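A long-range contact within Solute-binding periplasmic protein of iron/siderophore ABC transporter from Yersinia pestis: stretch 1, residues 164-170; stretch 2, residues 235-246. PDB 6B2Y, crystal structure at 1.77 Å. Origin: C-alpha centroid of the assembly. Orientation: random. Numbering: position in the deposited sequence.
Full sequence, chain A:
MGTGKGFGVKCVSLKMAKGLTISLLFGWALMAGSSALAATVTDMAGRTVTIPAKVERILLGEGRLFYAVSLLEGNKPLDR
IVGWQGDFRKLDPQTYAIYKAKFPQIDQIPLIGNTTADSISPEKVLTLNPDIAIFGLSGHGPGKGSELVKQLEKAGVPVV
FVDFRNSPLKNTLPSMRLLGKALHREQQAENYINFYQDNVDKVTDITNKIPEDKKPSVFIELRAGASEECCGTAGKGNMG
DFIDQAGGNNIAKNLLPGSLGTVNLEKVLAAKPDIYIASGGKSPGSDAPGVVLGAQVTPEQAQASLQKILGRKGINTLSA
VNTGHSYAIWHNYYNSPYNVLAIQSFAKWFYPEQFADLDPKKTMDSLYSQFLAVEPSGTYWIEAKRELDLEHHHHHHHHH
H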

# COMPACT_ATOMS: atom_id res chain seq x y z
N PHE A 164 0.43 -8.35 -0.54
CA PHE A 164 -0.44 -7.29 -0.03
C PHE A 164 -1.21 -6.61 -1.14
O PHE A 164 -1.94 -5.64 -0.88
N ARG A 165 -1.08 -7.10 -2.37
CA ARG A 165 -1.55 -6.39 -3.56
C ARG A 165 -2.72 -7.10 -4.24
O ARG A 165 -3.71 -6.46 -4.58
N ASN A 166 -2.60 -8.41 -4.47
CA ASN A 166 -3.64 -9.11 -5.21
C ASN A 166 -4.91 -9.24 -4.38
O ASN A 166 -6.00 -8.83 -4.80
N SER A 167 -4.79 -9.83 -3.20
CA SER A 167 -5.93 -10.05 -2.32
C SER A 167 -5.56 -9.66 -0.90
O SER A 167 -5.30 -10.53 -0.05
N PRO A 168 -5.52 -8.36 -0.59
CA PRO A 168 -5.13 -7.96 0.76
C PRO A 168 -6.10 -8.42 1.84
O PRO A 168 -5.68 -8.60 2.99
N LEU A 169 -7.38 -8.64 1.51
CA LEU A 169 -8.31 -9.16 2.52
C LEU A 169 -7.84 -10.52 3.04
O LEU A 169 -7.81 -10.76 4.26
N LYS A 170 -7.49 -11.44 2.12
CA LYS A 170 -7.12 -12.79 2.52
C LYS A 170 -5.66 -12.91 2.96
O LYS A 170 -5.34 -13.76 3.79
N GLY A 235 -10.54 -4.37 -9.20
CA GLY A 235 -11.72 -5.20 -9.36
C GLY A 235 -11.90 -6.20 -8.23
O GLY A 235 -12.26 -5.82 -7.11
N LYS A 236 -11.64 -7.48 -8.50
CA LYS A 236 -11.80 -8.52 -7.48
C LYS A 236 -10.50 -8.70 -6.68
O LYS A 236 -9.79 -9.70 -6.78
N GLY A 237 -10.22 -7.69 -5.85
CA GLY A 237 -9.03 -7.68 -5.04
C GLY A 237 -8.47 -6.27 -4.95
O GLY A 237 -9.17 -5.30 -5.24
N ASN A 238 -7.20 -6.19 -4.55
CA ASN A 238 -6.54 -4.92 -4.26
C ASN A 238 -7.46 -3.98 -3.49
O ASN A 238 -8.12 -4.41 -2.55
N MET A 239 -7.52 -2.69 -3.88
CA MET A 239 -8.30 -1.75 -3.09
C MET A 239 -9.79 -2.05 -3.15
O MET A 239 -10.53 -1.58 -2.28
N GLY A 240 -10.23 -2.84 -4.14
CA GLY A 240 -11.58 -3.38 -4.10
C GLY A 240 -11.88 -4.09 -2.79
O GLY A 240 -12.99 -3.99 -2.26
N ASP A 241 -10.89 -4.82 -2.26
CA ASP A 241 -11.06 -5.46 -0.95
C ASP A 241 -11.37 -4.43 0.13
O ASP A 241 -12.15 -4.71 1.06
N PHE A 242 -10.73 -3.26 0.08
CA PHE A 242 -10.99 -2.25 1.11
C PHE A 242 -12.39 -1.67 0.97
O PHE A 242 -13.05 -1.38 1.98
N ILE A 243 -12.83 -1.46 -0.27
CA ILE A 243 -14.20 -1.01 -0.50
C ILE A 243 -15.19 -1.99 0.12
O ILE A 243 -16.10 -1.59 0.86
N ASP A 244 -15.01 -3.29 -0.18
CA ASP A 244 -15.88 -4.34 0.37
C ASP A 244 -15.93 -4.27 1.89
O ASP A 244 -17.02 -4.23 2.48
N GLN A 245 -14.77 -4.28 2.55
CA GLN A 245 -14.76 -4.32 4.01
C GLN A 245 -15.35 -3.05 4.60
O GLN A 245 -15.91 -3.09 5.71
N ALA A 246 -15.23 -1.93 3.90
CA ALA A 246 -15.77 -0.67 4.39
C ALA A 246 -17.24 -0.53 4.07
O ALA A 246 -17.82 0.53 4.32

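Phe164 makes no contact with stretch 2; its CA-to-CB bond points sideways, its chi1 is m and its ring leads away. Arg165 points its CA-to-CB bond away, with chi1 t, but its backbone is engaged. Asn238, with chi1 t, swings its amide in and donates from ND2 to Arg165 O at 2.8 Å. Asn238 ND2 also lies 3.5 Å from Arg165 CG. Asn166 (chi1 m) points away too, and its OD1 accepts a weak hydrogen bond from Arg165 NH2 at 3.0 Å. Its carbonyl faces stretch 2: Asn238 N donates to Asn166 O at 2.9 Å, and Gly237 CA approaches Asn166 O at 3.2 Å. A CB on Gly237 would clash with that oxygen. Ser167 (chi1 m) points sideways. Ser167 OG reaches a water O at 2.9 Å, and this water donates to Lys236 O at 2.7 Å, bridging the stretches.

Pro168 points toward stretch 2. Pro168 CG packs obliquely on the Phe242 ring, 3.6 Å from Phe242 CE1; Phe242 has chi1 m. Pro168 N has no hydrogen to give Asp241. Leu169 does: Leu169 N donates to Asp241 OD2 at 2.9 Å, in the first turn of the helix that begins at Pro168. Asp241 points toward stretch 1 with chi1 m. Leu169 (chi1 t, chi2 92°) also points in, and Leu169 CD1 lies 3.3 Å from Gln245 CD. Lys170 makes no contact with stretch 2.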

# COMPACT_ATOMS: atom_id res chain seq x y z
CB PHE A 164 0.39 -6.23 0.71
CG PHE A 164 1.23 -6.78 1.81
CD1 PHE A 164 0.65 -7.22 3.00
CD2 PHE A 164 2.62 -6.89 1.65
CE1 PHE A 164 1.41 -7.71 4.02
CE2 PHE A 164 3.40 -7.39 2.67
CZ PHE A 164 2.80 -7.81 3.85
CB ARG A 165 -0.40 -6.24 -4.57
CG ARG A 165 -0.62 -5.10 -5.58
CD ARG A 165 0.34 -5.19 -6.78
NE ARG A 165 0.25 -6.52 -7.36
CZ ARG A 165 1.26 -7.38 -7.43
NH1 ARG A 165 2.46 -7.02 -7.00
NH2 ARG A 165 1.07 -8.58 -7.96
CB ASN A 166 -3.14 -10.50 -5.62
CG ASN A 166 -1.98 -10.42 -6.60
OD1 ASN A 166 -1.68 -9.36 -7.13
ND2 ASN A 166 -1.33 -11.56 -6.85
CB SER A 167 -6.37 -11.51 -2.40
OG SER A 167 -6.36 -11.93 -3.77
CB PRO A 168 -5.05 -6.42 0.68
CG PRO A 168 -5.82 -6.04 -0.54
CD PRO A 168 -5.73 -7.20 -1.49
CB LEU A 169 -9.72 -9.27 1.93
CG LEU A 169 -10.67 -10.11 2.79
CD1 LEU A 169 -11.40 -9.22 3.77
CD2 LEU A 169 -11.66 -10.91 1.95
CB LYS A 170 -7.36 -13.76 1.35
CG LYS A 170 -8.82 -13.89 0.98
CD LYS A 170 -9.02 -14.99 -0.04
CE LYS A 170 -8.84 -14.46 -1.44
NZ LYS A 170 -9.29 -15.47 -2.44
CB LYS A 236 -12.20 -9.84 -8.13
CG LYS A 236 -13.42 -9.75 -9.04
CD LYS A 236 -13.32 -10.82 -10.13
CE LYS A 236 -14.69 -11.27 -10.59
NZ LYS A 236 -15.30 -10.20 -11.41
CB ASN A 238 -6.02 -4.30 -5.55
CG ASN A 238 -4.97 -3.22 -5.29
OD1 ASN A 238 -5.25 -2.04 -5.44
ND2 ASN A 238 -3.77 -3.63 -4.88
CB MET A 239 -8.01 -0.31 -3.57
CG MET A 239 -6.61 0.15 -3.25
SD MET A 239 -6.68 1.86 -2.69
CE MET A 239 -4.97 2.42 -2.73
CB ASP A 241 -9.79 -6.24 -0.58
CG ASP A 241 -9.69 -7.58 -1.29
OD1 ASP A 241 -10.61 -7.92 -2.08
OD2 ASP A 241 -8.70 -8.31 -1.06
CB PHE A 242 -9.97 -1.11 1.02
CG PHE A 242 -8.54 -1.56 0.94
CD1 PHE A 242 -8.13 -2.77 1.48
CD2 PHE A 242 -7.59 -0.74 0.32
CE1 PHE A 242 -6.80 -3.17 1.39
CE2 PHE A 242 -6.28 -1.13 0.24
CZ PHE A 242 -5.88 -2.34 0.76
CB ILE A 243 -14.45 -0.82 -2.00
CG1 ILE A 243 -13.62 0.37 -2.50
CG2 ILE A 243 -15.93 -0.58 -2.29
CD1 ILE A 243 -13.63 0.50 -4.02
CB ASP A 244 -15.39 -5.73 -0.07
CG ASP A 244 -15.46 -5.96 -1.58
OD1 ASP A 244 -16.00 -5.11 -2.33
OD2 ASP A 244 -14.96 -7.01 -2.04
CB GLN A 245 -13.33 -4.51 4.53
CG GLN A 245 -12.75 -5.88 4.24
CD GLN A 245 -11.32 -6.02 4.73
OE1 GLN A 245 -11.07 -6.56 5.80
NE2 GLN A 245 -10.37 -5.53 3.93
CB ALA A 246 -14.98 0.51 3.80
O HOH W 1 -9.07 -11.32 -4.68